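Membrane-bound lytic murein transglycosylase (Agrobacterium tumefaciens, PDB 2PNW) probably cleaves the beta-1,4 glycosidic bond between N-acetylmuramic acid and N-acetylglucosamine in peptidoglycan, leaving 1,6-anhydromuramoyl ends, as in other MltA-type lytic transglycosylases. Local coordinates at residues Arg123-Val128 / Arg168-Glu173; Asp137-Ser142 / Glu151-Phe156; Tyr143-Ala148 / Ala207-His212; Pro157-Ile162 / Trp253-Tyr258; Ile274-Val279 / Leu323-Ala328. One frame throughout, in Å; residues are numbered along the deposited sequence.

Contact 1: residues Arg123-Val128 / Arg168-Glu173; sequences RPPELV and RGRGLE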
# COMPACT_ATOMS: atom_id res chain seq x y z
N ARG A 123 -12.37 -9.56 10.42
CA ARG A 123 -11.41 -10.43 11.09
C ARG A 123 -12.11 -11.41 12.05
O ARG A 123 -12.83 -10.97 12.97
CB ARG A 123 -10.40 -9.58 11.86
CG ARG A 123 -9.29 -10.39 12.50
CD ARG A 123 -8.43 -9.44 13.34
NE ARG A 123 -7.32 -10.16 13.96
CZ ARG A 123 -6.20 -9.57 14.37
NH1 ARG A 123 -6.04 -8.25 14.23
NH2 ARG A 123 -5.25 -10.33 14.93
N PRO A 124 -11.91 -12.73 11.86
CA PRO A 124 -12.46 -13.74 12.78
C PRO A 124 -11.81 -13.58 14.16
O PRO A 124 -10.62 -13.29 14.23
CB PRO A 124 -12.00 -15.07 12.16
CG PRO A 124 -11.73 -14.74 10.70
CD PRO A 124 -11.16 -13.35 10.74
N PRO A 125 -12.57 -13.83 15.25
CA PRO A 125 -12.01 -13.61 16.59
C PRO A 125 -10.88 -14.60 16.94
O PRO A 125 -10.11 -14.37 17.87
CB PRO A 125 -13.23 -13.83 17.52
CG PRO A 125 -14.13 -14.77 16.71
CD PRO A 125 -13.96 -14.34 15.28
N GLU A 126 -10.79 -15.72 16.19
CA GLU A 126 -9.76 -16.72 16.44
C GLU A 126 -8.47 -16.43 15.68
O GLU A 126 -7.51 -17.16 15.80
CB GLU A 126 -10.26 -18.16 16.16
CG GLU A 126 -10.42 -18.52 14.66
CD GLU A 126 -11.77 -18.09 14.03
OE1 GLU A 126 -12.55 -17.31 14.63
OE2 GLU A 126 -12.05 -18.56 12.89
N LEU A 127 -8.47 -15.37 14.87
CA LEU A 127 -7.28 -14.99 14.11
C LEU A 127 -6.46 -14.06 14.99
O LEU A 127 -6.68 -12.84 15.02
CB LEU A 127 -7.63 -14.32 12.78
CG LEU A 127 -6.43 -13.97 11.87
CD1 LEU A 127 -5.73 -15.25 11.34
CD2 LEU A 127 -6.95 -13.14 10.70
N VAL A 128 -5.52 -14.65 15.71
CA VAL A 128 -4.75 -13.91 16.72
C VAL A 128 -3.40 -13.46 16.18
O VAL A 128 -2.81 -14.12 15.31
CB VAL A 128 -4.57 -14.75 18.01
CG1 VAL A 128 -5.92 -15.02 18.64
CG2 VAL A 128 -3.78 -16.11 17.69
N ARG A 168 -18.22 -19.75 6.74
CA ARG A 168 -19.66 -19.51 6.52
C ARG A 168 -20.50 -19.67 7.78
O ARG A 168 -20.18 -20.49 8.64
CB ARG A 168 -20.22 -20.50 5.48
CG ARG A 168 -19.73 -20.32 4.07
CD ARG A 168 -20.44 -21.33 3.16
NE ARG A 168 -21.80 -20.87 2.83
CZ ARG A 168 -22.83 -21.66 2.55
NH1 ARG A 168 -22.71 -22.99 2.57
NH2 ARG A 168 -24.01 -21.12 2.26
N GLY A 169 -21.58 -18.91 7.85
CA GLY A 169 -22.59 -19.11 8.89
C GLY A 169 -22.20 -18.55 10.24
O GLY A 169 -22.75 -18.95 11.27
N ARG A 170 -21.28 -17.59 10.25
CA ARG A 170 -20.77 -17.05 11.51
C ARG A 170 -21.02 -15.56 11.66
O ARG A 170 -20.58 -14.94 12.63
CB ARG A 170 -19.28 -17.38 11.63
CG ARG A 170 -19.03 -18.91 11.74
CD ARG A 170 -17.58 -19.24 11.99
NE ARG A 170 -17.05 -18.49 13.13
CZ ARG A 170 -15.75 -18.25 13.31
NH1 ARG A 170 -14.86 -18.72 12.42
NH2 ARG A 170 -15.35 -17.56 14.38
N GLY A 171 -21.71 -14.97 10.68
CA GLY A 171 -22.00 -13.54 10.71
C GLY A 171 -20.78 -12.66 10.50
O GLY A 171 -20.79 -11.49 10.88
N LEU A 172 -19.75 -13.20 9.84
CA LEU A 172 -18.51 -12.46 9.60
C LEU A 172 -18.47 -11.62 8.33
O LEU A 172 -17.49 -10.91 8.09
CB LEU A 172 -17.31 -13.42 9.63
CG LEU A 172 -16.99 -14.05 10.99
CD1 LEU A 172 -15.98 -15.20 10.82
CD2 LEU A 172 -16.44 -12.95 11.94
N GLU A 173 -19.53 -11.67 7.52
CA GLU A 173 -19.52 -10.99 6.23
C GLU A 173 -19.85 -9.51 6.41
O GLU A 173 -20.78 -9.16 7.17
CB GLU A 173 -20.54 -11.63 5.26
CG GLU A 173 -20.35 -13.17 5.05
CD GLU A 173 -21.04 -14.05 6.08
OE1 GLU A 173 -21.76 -13.53 6.99
OE2 GLU A 173 -20.83 -15.29 6.01
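Arg-170 and Glu-126 meet tip to tip in a bidentate salt bridge within the MltA-specific insert domain. It ties the type I beta turn Pro-124 to Leu-127, which leads into strand 127-129, to the loop ahead of strand 173-177. The guanidinium comes end-on: Arg-170 NH2 donates to Glu-126 OE1 at 2.8 Å, and Arg-170 NH1 to Glu-126 OE2 at 2.9 Å. Both bonds are nearly straight and reach the carboxylate oxygens on their syn sides, although the two planar groups are twisted 31° against each other. Pro-125 CD packs obliquely against the guanidinium, 3.6 Å from Arg-170 NH2.

Leu-172 forms the next layer. Its CD1 sits over the centre of the guanidinium of Arg-170, 3.9 Å above the plane, and the same methyl lies 4.2 Å from Pro-124 CB. The other branch, Leu-172 CD2, approaches Pro-124 CA at 4.1 Å. One isobutyl group thus supports the cation and also packs against Pro-124, which further touches Phe-156 and Phe-260.

Farther back, Arg-123 fixes the exit of the turn. Its chain is extended, with CG anti to the backbone N (chi1 -175°), and its NH2 also forms a salt bridge with Asp-129. The guanidinium approaches Leu-127 O side-on and donates two bonds to that single oxygen, from Arg-123 NE at 3.0 Å and Arg-123 NH2 at 2.9 Å.

Contact 2: residues Asp137-Ser142 / Glu151-Phe156; sequences DGFDPS and EGISYF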
# COMPACT_ATOMS: atom_id res chain seq x y z
N ASP A 137 5.85 -24.03 19.59
CA ASP A 137 7.09 -24.68 19.20
C ASP A 137 6.99 -25.12 17.73
O ASP A 137 6.00 -25.76 17.34
CB ASP A 137 7.33 -25.89 20.10
CG ASP A 137 7.83 -25.49 21.48
OD1 ASP A 137 8.03 -24.27 21.73
OD2 ASP A 137 8.04 -26.40 22.31
N GLY A 138 7.99 -24.73 16.95
CA GLY A 138 8.07 -25.10 15.53
C GLY A 138 7.29 -24.22 14.56
O GLY A 138 7.40 -24.40 13.34
N PHE A 139 6.54 -23.26 15.09
CA PHE A 139 5.77 -22.32 14.22
C PHE A 139 6.72 -21.46 13.42
O PHE A 139 7.77 -21.05 13.92
CB PHE A 139 4.88 -21.41 15.11
CG PHE A 139 3.58 -20.99 14.48
CD1 PHE A 139 2.56 -21.92 14.27
CD2 PHE A 139 3.35 -19.66 14.15
CE1 PHE A 139 1.31 -21.53 13.72
CE2 PHE A 139 2.10 -19.25 13.61
CZ PHE A 139 1.09 -20.20 13.39
N ASP A 140 6.38 -21.20 12.15
CA ASP A 140 7.20 -20.38 11.27
C ASP A 140 7.32 -18.96 11.85
O ASP A 140 6.32 -18.26 11.97
CB ASP A 140 6.52 -20.36 9.89
CG ASP A 140 7.29 -19.58 8.86
OD1 ASP A 140 8.11 -18.69 9.19
OD2 ASP A 140 7.03 -19.81 7.66
N PRO A 141 8.54 -18.54 12.25
CA PRO A 141 8.64 -17.23 12.93
C PRO A 141 8.34 -16.01 12.03
O PRO A 141 8.22 -14.89 12.54
CB PRO A 141 10.08 -17.21 13.45
CG PRO A 141 10.84 -18.08 12.43
CD PRO A 141 9.86 -19.20 12.16
N SER A 142 8.20 -16.21 10.72
CA SER A 142 7.76 -15.14 9.84
C SER A 142 6.24 -14.92 9.88
O SER A 142 5.79 -13.93 9.36
CB SER A 142 8.24 -15.34 8.39
OG SER A 142 7.64 -16.51 7.82
N GLU A 151 -6.45 -26.52 21.10
CA GLU A 151 -5.15 -27.18 21.09
C GLU A 151 -3.96 -26.22 21.15
O GLU A 151 -2.81 -26.64 20.99
CB GLU A 151 -5.03 -28.11 19.86
CG GLU A 151 -6.16 -27.91 18.81
CD GLU A 151 -5.85 -28.50 17.43
OE1 GLU A 151 -4.83 -28.11 16.81
OE2 GLU A 151 -6.67 -29.33 16.95
N GLY A 152 -4.22 -24.94 21.41
CA GLY A 152 -3.17 -23.93 21.37
C GLY A 152 -3.29 -23.06 20.12
O GLY A 152 -4.34 -22.47 19.87
N ILE A 153 -2.23 -22.96 19.33
CA ILE A 153 -2.29 -22.15 18.12
C ILE A 153 -1.88 -23.02 16.93
O ILE A 153 -0.95 -23.82 17.06
CB ILE A 153 -1.39 -20.93 18.22
CG1 ILE A 153 -2.06 -19.89 19.16
CG2 ILE A 153 -1.08 -20.31 16.85
CD1 ILE A 153 -1.33 -18.62 19.25
N SER A 154 -2.59 -22.85 15.82
CA SER A 154 -2.25 -23.55 14.58
C SER A 154 -2.25 -22.56 13.40
O SER A 154 -2.53 -21.37 13.58
CB SER A 154 -3.21 -24.73 14.39
OG SER A 154 -4.54 -24.29 14.22
N TYR A 155 -1.90 -23.01 12.20
CA TYR A 155 -1.96 -22.12 11.04
C TYR A 155 -3.42 -21.83 10.66
O TYR A 155 -4.26 -22.75 10.67
CB TYR A 155 -1.19 -22.74 9.85
CG TYR A 155 0.30 -22.75 10.09
CD1 TYR A 155 1.03 -21.56 10.05
CD2 TYR A 155 0.96 -23.94 10.42
CE1 TYR A 155 2.41 -21.56 10.30
CE2 TYR A 155 2.33 -23.96 10.68
CZ TYR A 155 3.03 -22.76 10.62
OH TYR A 155 4.37 -22.76 10.85
N PHE A 156 -3.71 -20.59 10.28
CA PHE A 156 -5.06 -20.24 9.84
C PHE A 156 -5.25 -20.81 8.43
O PHE A 156 -4.28 -20.90 7.67
CB PHE A 156 -5.27 -18.72 9.87
CG PHE A 156 -6.71 -18.33 9.84
CD1 PHE A 156 -7.46 -18.30 11.02
CD2 PHE A 156 -7.35 -18.10 8.61
CE1 PHE A 156 -8.84 -17.97 10.97
CE2 PHE A 156 -8.71 -17.79 8.56
CZ PHE A 156 -9.44 -17.72 9.73
O HOH W 1 5.63 -24.94 10.52
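Phe-139 lies flat against Tyr-155 in an offset stack, with ring centroids 4.2 Å apart and planes only 10° from parallel. Through it the loop before strand 145-149 folds back over the end of strand 152-154. Beyond CB, Phe-139 CG lies near the phenol oxygen, 4.1 Å from Tyr-155 OH. Next, Phe-139 CD1 comes under the phenol carbon, 3.8 Å from Tyr-155 CZ. Phe-139 CE1 rests over the centre of the tyrosine ring, 3.6 Å from Tyr-155 CE1. At the tip, Phe-139 CZ meets Tyr-155 CD1, while Ile-153 CG2 approaches it obliquely at 4.1 Å. The two side chains run in opposite directions, which brings the tyrosine hydroxyl back to the main chain beside Phe-139.

There Tyr-155 OH accepts a hydrogen bond from Asp-140 N at 2.9 Å, near the plane of the phenol ring. Asp-140 itself makes an Asx turn, its OD1 taking bonds from Ser-142 N and Ser-142 OG on the same face of the carboxylate. Tyr-155 also meets Tyr-143 edge-to-face.

The chemistry is therefore mixed: the nearly parallel rings contribute apolar packing, while the bond from Asp-140 N to the phenol oxygen probably limits how far they can slide past each other.

Contact 3: residues Tyr143-Ala148 / Ala207-His212; sequences YAFGKA and AAKAGH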
# COMPACT_ATOMS: atom_id res chain seq x y z
N TYR A 143 5.45 -15.82 10.49
CA TYR A 143 3.99 -15.66 10.53
C TYR A 143 3.59 -14.65 11.63
O TYR A 143 4.01 -14.81 12.79
CB TYR A 143 3.31 -17.00 10.81
CG TYR A 143 2.94 -17.73 9.53
CD1 TYR A 143 3.93 -18.08 8.61
CD2 TYR A 143 1.61 -18.06 9.24
CE1 TYR A 143 3.61 -18.74 7.41
CE2 TYR A 143 1.28 -18.74 8.02
CZ TYR A 143 2.29 -19.08 7.13
OH TYR A 143 2.00 -19.75 5.95
N ALA A 144 2.81 -13.66 11.25
CA ALA A 144 2.30 -12.64 12.19
C ALA A 144 0.91 -12.98 12.75
O ALA A 144 0.44 -12.35 13.72
CB ALA A 144 2.30 -11.27 11.48
N PHE A 145 0.24 -13.99 12.15
CA PHE A 145 -1.10 -14.38 12.58
C PHE A 145 -1.24 -15.89 12.65
O PHE A 145 -0.54 -16.63 11.94
CB PHE A 145 -2.19 -13.85 11.63
CG PHE A 145 -2.19 -12.36 11.48
CD1 PHE A 145 -2.95 -11.57 12.34
CD2 PHE A 145 -1.42 -11.75 10.50
CE1 PHE A 145 -2.95 -10.16 12.20
CE2 PHE A 145 -1.40 -10.35 10.36
CZ PHE A 145 -2.18 -9.57 11.21
N GLY A 146 -2.11 -16.35 13.52
CA GLY A 146 -2.39 -17.78 13.63
C GLY A 146 -3.81 -18.00 14.09
O GLY A 146 -4.53 -17.05 14.38
N LYS A 147 -4.21 -19.26 14.16
CA LYS A 147 -5.55 -19.63 14.58
C LYS A 147 -5.52 -20.11 16.04
O LYS A 147 -4.79 -21.05 16.38
CB LYS A 147 -6.09 -20.73 13.67
CG LYS A 147 -7.41 -21.33 14.09
CD LYS A 147 -7.86 -22.35 13.06
CE LYS A 147 -8.76 -23.41 13.68
NZ LYS A 147 -10.16 -22.97 13.69
N ALA A 148 -6.29 -19.45 16.92
CA ALA A 148 -6.37 -19.86 18.31
C ALA A 148 -7.43 -20.95 18.41
O ALA A 148 -8.56 -20.76 17.99
CB ALA A 148 -6.76 -18.66 19.23
N ALA A 207 -7.48 -5.10 7.76
CA ALA A 207 -7.45 -5.28 9.22
C ALA A 207 -6.45 -6.33 9.68
O ALA A 207 -5.81 -6.15 10.72
CB ALA A 207 -8.85 -5.65 9.74
N ALA A 208 -6.39 -7.45 8.94
CA ALA A 208 -5.52 -8.57 9.30
C ALA A 208 -5.44 -9.48 8.08
O ALA A 208 -6.04 -9.17 7.05
CB ALA A 208 -6.10 -9.34 10.51
N LYS A 209 -4.71 -10.59 8.21
CA LYS A 209 -4.60 -11.55 7.12
C LYS A 209 -4.39 -12.94 7.69
O LYS A 209 -3.93 -13.10 8.81
CB LYS A 209 -3.48 -11.15 6.15
CG LYS A 209 -2.07 -11.08 6.80
CD LYS A 209 -1.02 -10.51 5.83
CE LYS A 209 0.32 -10.40 6.57
NZ LYS A 209 1.42 -10.10 5.60
N ALA A 210 -4.69 -13.95 6.89
CA ALA A 210 -4.54 -15.35 7.30
C ALA A 210 -3.12 -15.67 7.83
O ALA A 210 -2.97 -16.53 8.70
CB ALA A 210 -4.94 -16.28 6.13
N GLY A 211 -2.10 -15.03 7.27
CA GLY A 211 -0.70 -15.17 7.76
C GLY A 211 0.26 -15.63 6.67
O GLY A 211 1.49 -15.34 6.71
N HIS A 212 -0.29 -16.34 5.69
CA HIS A 212 0.52 -16.92 4.59
C HIS A 212 1.15 -15.85 3.74
O HIS A 212 0.63 -14.73 3.63
CB HIS A 212 -0.34 -17.85 3.73
CG HIS A 212 -1.23 -18.72 4.56
ND1 HIS A 212 -0.72 -19.70 5.39
CD2 HIS A 212 -2.57 -18.73 4.73
CE1 HIS A 212 -1.72 -20.29 6.03
NE2 HIS A 212 -2.85 -19.72 5.64
O HOH W 2 2.03 -13.32 8.55
O HOH W 3 -1.75 -18.41 10.10
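Tyr-143 and Phe-145 press on the backbone of residues 208-211, and this is the tight part of the contact. The tyrosine ring lies flat on the Gly-211 peptide: Gly-211 O stands over the centre of the ring and Tyr-143 CE2 is 3.5 Å from Gly-211 C. Gly-211 has no CB, which here would clash with Tyr-143 CD2, and its backbone angles by themselves also call for glycine. At the ring edge, Tyr-143 OH is hydrogen-bonded to His-212 ND1 at 2.8 Å.

Phe-145, its CG anti to the carbonyl carbon (chi1 -58°), crosses Lys-209 at about a right angle. Phe-145 CG comes within 3.3 Å of Lys-209 O, Phe-145 CE2 meets Lys-209 CG at 3.7 Å, and Phe-145 CE1 touches Ala-208 CB at 3.7 Å. Lys-209 N is buried beneath one face of the ring and has no polar partner.

The looser part is water-mediated. One molecule links Ala-144 N to Gly-211 O; another donates to Phe-145 O and to Ala-210 O, at 2.8 and 2.6 Å.

Phe-145 of strand 145-149 thus packs on the end of strand 201-209, just where that strand forms a classic beta bulge with strand 259-263, Ala-207 and Ala-208 both facing Phe-260.

Contact 4: residues Pro157-Ile162 / Trp253-Tyr258; sequences PDRRAI and WHNRSY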
# COMPACT_ATOMS: atom_id res chain seq x y z
N PRO A 157 -6.48 -21.26 8.10
CA PRO A 157 -6.76 -21.71 6.72
C PRO A 157 -6.27 -20.73 5.63
O PRO A 157 -6.15 -19.53 5.90
CB PRO A 157 -8.28 -21.79 6.71
CG PRO A 157 -8.62 -22.19 8.10
CD PRO A 157 -7.68 -21.39 8.95
N ASP A 158 -5.99 -21.23 4.43
CA ASP A 158 -5.53 -20.37 3.33
C ASP A 158 -6.69 -19.88 2.46
O ASP A 158 -7.82 -20.23 2.71
CB ASP A 158 -4.43 -21.06 2.47
CG ASP A 158 -4.93 -22.30 1.74
OD1 ASP A 158 -6.14 -22.62 1.79
OD2 ASP A 158 -4.09 -22.95 1.10
N ARG A 159 -6.38 -19.07 1.45
CA ARG A 159 -7.39 -18.48 0.58
C ARG A 159 -8.33 -19.56 0.02
O ARG A 159 -9.58 -19.42 0.05
CB ARG A 159 -6.69 -17.72 -0.57
CG ARG A 159 -7.66 -17.14 -1.63
CD ARG A 159 -6.92 -16.37 -2.70
NE ARG A 159 -6.28 -15.17 -2.16
CZ ARG A 159 -6.94 -14.05 -1.85
NH1 ARG A 159 -8.26 -13.98 -2.04
NH2 ARG A 159 -6.27 -13.01 -1.36
N ARG A 160 -7.75 -20.68 -0.43
CA ARG A 160 -8.62 -21.74 -1.00
C ARG A 160 -9.65 -22.23 0.02
O ARG A 160 -10.86 -22.35 -0.30
CB ARG A 160 -7.79 -22.93 -1.50
CG ARG A 160 -8.67 -24.09 -1.99
CD ARG A 160 -7.82 -25.16 -2.66
NE ARG A 160 -8.68 -26.26 -3.11
CZ ARG A 160 -8.33 -27.17 -4.02
NH1 ARG A 160 -7.12 -27.12 -4.59
NH2 ARG A 160 -9.18 -28.14 -4.35
N ALA A 161 -9.18 -22.54 1.23
CA ALA A 161 -10.07 -23.10 2.25
C ALA A 161 -11.18 -22.09 2.61
O ALA A 161 -12.33 -22.45 2.85
CB ALA A 161 -9.28 -23.49 3.48
N ILE A 162 -10.82 -20.82 2.63
CA ILE A 162 -11.80 -19.75 2.93
C ILE A 162 -12.81 -19.61 1.78
O ILE A 162 -14.04 -19.63 2.00
CB ILE A 162 -11.10 -18.43 3.29
CG1 ILE A 162 -10.20 -18.66 4.54
CG2 ILE A 162 -12.14 -17.30 3.52
CD1 ILE A 162 -9.07 -17.59 4.63
N TRP A 253 -5.76 -19.12 -6.17
CA TRP A 253 -5.43 -19.88 -4.95
C TRP A 253 -3.93 -20.13 -4.75
O TRP A 253 -3.49 -20.54 -3.65
CB TRP A 253 -6.24 -21.18 -4.91
CG TRP A 253 -7.73 -20.98 -4.71
CD1 TRP A 253 -8.36 -19.87 -4.21
CD2 TRP A 253 -8.77 -21.94 -4.96
NE1 TRP A 253 -9.71 -20.06 -4.17
CE2 TRP A 253 -9.99 -21.34 -4.60
CE3 TRP A 253 -8.78 -23.26 -5.45
CZ2 TRP A 253 -11.22 -22.00 -4.72
CZ3 TRP A 253 -10.00 -23.93 -5.56
CH2 TRP A 253 -11.21 -23.29 -5.19
N HIS A 254 -3.14 -19.87 -5.80
CA HIS A 254 -1.67 -19.81 -5.71
C HIS A 254 -1.28 -18.75 -4.69
O HIS A 254 -0.25 -18.86 -4.03
CB HIS A 254 -1.07 -19.45 -7.07
CG HIS A 254 0.40 -19.19 -7.06
ND1 HIS A 254 1.32 -20.18 -6.82
CD2 HIS A 254 1.11 -18.07 -7.35
CE1 HIS A 254 2.54 -19.67 -6.92
NE2 HIS A 254 2.44 -18.39 -7.24
N ASN A 255 -2.08 -17.69 -4.60
CA ASN A 255 -1.90 -16.69 -3.53
C ASN A 255 -2.62 -17.16 -2.27
O ASN A 255 -3.83 -16.97 -2.11
CB ASN A 255 -2.41 -15.30 -3.95
CG ASN A 255 -2.28 -14.29 -2.81
OD1 ASN A 255 -1.32 -14.37 -2.03
ND2 ASN A 255 -3.23 -13.37 -2.69
N ARG A 256 -1.88 -17.82 -1.38
CA ARG A 256 -2.49 -18.41 -0.19
C ARG A 256 -2.89 -17.35 0.84
O ARG A 256 -3.74 -17.62 1.69
CB ARG A 256 -1.48 -19.36 0.48
CG ARG A 256 -1.28 -20.62 -0.35
CD ARG A 256 -0.32 -21.56 0.40
NE ARG A 256 -0.97 -22.23 1.51
CZ ARG A 256 -0.37 -22.58 2.66
NH1 ARG A 256 0.89 -22.26 2.92
NH2 ARG A 256 -1.08 -23.22 3.56
N SER A 257 -2.27 -16.18 0.77
CA SER A 257 -2.62 -15.06 1.67
C SER A 257 -4.08 -14.68 1.44
O SER A 257 -4.57 -14.73 0.31
CB SER A 257 -1.75 -13.84 1.34
OG SER A 257 -2.27 -12.69 2.01
N TYR A 258 -4.77 -14.28 2.52
CA TYR A 258 -6.17 -13.82 2.40
C TYR A 258 -6.32 -12.64 3.34
O TYR A 258 -5.87 -12.71 4.50
CB TYR A 258 -7.12 -14.94 2.84
CG TYR A 258 -8.60 -14.70 2.54
CD1 TYR A 258 -9.18 -15.19 1.37
CD2 TYR A 258 -9.41 -13.97 3.42
CE1 TYR A 258 -10.56 -14.96 1.08
CE2 TYR A 258 -10.78 -13.74 3.14
CZ TYR A 258 -11.34 -14.26 1.98
OH TYR A 258 -12.69 -14.05 1.70
O HOH W 4 -2.69 -24.87 2.01
O HOH W 5 -3.71 -11.60 -0.28
O HOH W 6 -4.93 -20.96 -1.31
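The N-terminus of helix 159-163 is capped by Asp-158 and packed against the loop that joins helix 248-252 to strand 259-263, with Arg-256 bonding to the capping residue. Asp-158 divides its carboxylate between two tasks. OD1 caps the helix, accepting from Ala-161 N at 3.1 Å, while OD2 uses its anti lone pair for a salt bridge with Arg-256 NE at 3.2 Å. That bond is almost straight (177°) although the carboxylate and guanidinium planes are 78° apart. Beside it, Arg-159 N donates to Arg-256 O at 3.0 Å.

Arg-159 carries the buried centre. Its chain extends to CD and then bends at chi3 (-65°), which turns NE toward the loop. Arg-159 NE makes a weak bond to Asn-255 O at 3.0 Å, and Tyr-258 CD1 lies over one face of the guanidinium, 3.7 Å from Arg-159 NH1. A water bonds to Asn-255 ND2 and Ser-257 OG, and weakly to Arg-159 NH2.

On the outer side Arg-160 lies across the face of Trp-253. Its CA stands 3.7 Å above the five-membered ring centroid of Trp-253 in a CH-pi contact, and Arg-160 CD is 3.5 Å from Trp-253 CE3. Glu-164 binds Arg-160 NE, and Asp-163 accepts from Trp-253 NE1. Two residues on, Ile-162 CG2 makes a second CH-pi contact, 3.8 Å from the Tyr-258 ring centroid.

The carbonyl of Asn-255 probably offsets part of the charge of Arg-159, while the capping carboxylate, near both the helix N-terminus and Arg-256, is probably stabilised as an anion.

Contact 5: residues Ile274-Val279 / Leu323-Ala328; sequences IAAAKV and LDTGSA. With SO4 (sulfate ion), chain B.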
# COMPACT_ATOMS: atom_id res chain seq x y z
N ILE A 274 -7.63 4.72 4.63
CA ILE A 274 -6.63 4.66 5.71
C ILE A 274 -5.75 3.47 5.34
O ILE A 274 -6.27 2.44 4.87
CB ILE A 274 -7.33 4.36 7.08
CG1 ILE A 274 -8.39 5.42 7.42
CG2 ILE A 274 -6.29 4.17 8.22
CD1 ILE A 274 -7.88 6.84 7.36
N ALA A 275 -4.44 3.59 5.53
CA ALA A 275 -3.54 2.48 5.25
C ALA A 275 -2.53 2.28 6.38
O ALA A 275 -2.84 2.54 7.55
CB ALA A 275 -2.87 2.64 3.89
N ALA A 276 -1.33 1.80 6.05
CA ALA A 276 -0.44 1.27 7.09
C ALA A 276 0.11 2.36 8.02
O ALA A 276 0.43 2.09 9.18
CB ALA A 276 0.72 0.43 6.47
N ALA A 277 0.19 3.60 7.53
CA ALA A 277 0.60 4.73 8.38
C ALA A 277 -0.57 5.32 9.18
O ALA A 277 -0.42 6.33 9.88
CB ALA A 277 1.30 5.81 7.53
N LYS A 278 -1.74 4.67 9.09
CA LYS A 278 -2.92 4.98 9.89
C LYS A 278 -3.58 6.33 9.60
O LYS A 278 -4.38 6.81 10.40
CB LYS A 278 -2.62 4.83 11.41
CG LYS A 278 -1.92 3.54 11.78
CD LYS A 278 -2.76 2.33 11.35
CE LYS A 278 -2.50 1.09 12.21
NZ LYS A 278 -1.08 0.91 12.50
N VAL A 279 -3.24 6.91 8.45
CA VAL A 279 -3.83 8.18 7.97
C VAL A 279 -4.35 8.00 6.53
O VAL A 279 -3.94 7.05 5.83
CB VAL A 279 -2.82 9.34 8.04
CG1 VAL A 279 -2.32 9.60 9.49
CG2 VAL A 279 -1.64 9.12 7.10
N LEU A 323 3.27 6.54 3.05
CA LEU A 323 2.08 6.41 3.88
C LEU A 323 1.49 4.99 3.86
O LEU A 323 0.43 4.74 4.42
CB LEU A 323 1.01 7.43 3.44
CG LEU A 323 1.39 8.90 3.74
CD1 LEU A 323 0.33 9.77 3.12
CD2 LEU A 323 1.50 9.14 5.24
N ASP A 324 2.19 4.05 3.22
CA ASP A 324 1.66 2.68 3.17
C ASP A 324 2.79 1.69 2.93
O ASP A 324 3.93 2.08 2.73
CB ASP A 324 0.60 2.56 2.05
CG ASP A 324 -0.34 1.34 2.24
OD1 ASP A 324 -0.34 0.67 3.32
OD2 ASP A 324 -1.11 1.07 1.28
N THR A 325 2.47 0.40 2.97
CA THR A 325 3.45 -0.63 2.62
C THR A 325 2.67 -1.74 1.91
O THR A 325 1.44 -1.69 1.82
CB THR A 325 4.23 -1.14 3.88
OG1 THR A 325 5.31 -2.02 3.48
CG2 THR A 325 3.30 -1.87 4.88
N GLY A 326 3.40 -2.72 1.37
CA GLY A 326 2.76 -3.86 0.73
C GLY A 326 3.76 -4.99 0.68
O GLY A 326 4.97 -4.75 0.66
N SER A 327 3.25 -6.22 0.68
CA SER A 327 4.11 -7.42 0.56
C SER A 327 5.01 -7.40 -0.67
O SER A 327 6.14 -7.88 -0.63
CB SER A 327 3.26 -8.69 0.54
OG SER A 327 2.85 -9.05 1.85
N ALA A 328 4.50 -6.87 -1.77
CA ALA A 328 5.28 -6.87 -3.01
C ALA A 328 6.34 -5.76 -3.04
O ALA A 328 7.18 -5.72 -3.95
CB ALA A 328 4.35 -6.76 -4.22
S SO4 B . 0.42 -1.62 13.59
O1 SO4 B . -0.81 -2.28 13.13
O2 SO4 B . 0.10 -0.30 14.13
O3 SO4 B . 1.05 -2.43 14.64
O4 SO4 B . 1.35 -1.45 12.46
O HOH W 7 -1.88 5.44 5.85
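The 3D domain, of the double-psi beta-barrel kind, contributes the end of strand 316-324 to this contact, and a type I beta turn from Ala-275 to Lys-278 settles on it. Asp-324 is the polar bridge: its OD1 accepts from Ala-276 N at 3.1 Å, the donor standing above the carboxylate plane, and more weakly from Thr-325 N. With CG anti to the backbone N (chi1 -160°), Asp-324 CG lies 3.3 Å from Ala-275 CB. A weak backbone bond, Ala-277 N to Leu-323 O at 3.3 Å, adds to it.

The apolar part lies next to it. Leu-323 CD2 meets Val-279 CG2 at 3.6 Å, the two side chains crossing at about a right angle, and helix 28-39 covers them through Thr-34, Ile-35 and His-38. On the far end, Ala-276 CB touches Thr-325 CG2 at 3.8 Å, while Thr-325 OG1 bonds to Val-289 O.

Lys-278 NZ lies next to a sulfate, at a doubtfully short distance; the ion, probably from the crystallisation liquor, is also bound by Lys-43 and Arg-46. A water bridges the two segments, donating to Val-279 O at 2.6 Å and to Leu-323 O at 2.8 Å.

In the fold
Contacts 1 to 4 all lie in the insert domain, and contact 3 joins them: its centre is about 13 Å from contact 1, 10 Å from contact 2 and 12 Å from contact 4. Strand 145-149 is the middle strand between 127-129 of contact 1 and 152-154 of contact 2, while Ala-210 N reaches Tyr-258 O of contact 4. Phe-156 packs on both Leu-127 and Ile-162. Contact 5 belongs to the other half of the molecule, its centre about 17 Å from that of contact 3; Lys-209 NZ and Ser-327 OG approach to 4.1 Å. In MltA relatives the glycan groove runs between these two domains, so this approach probably lies near it.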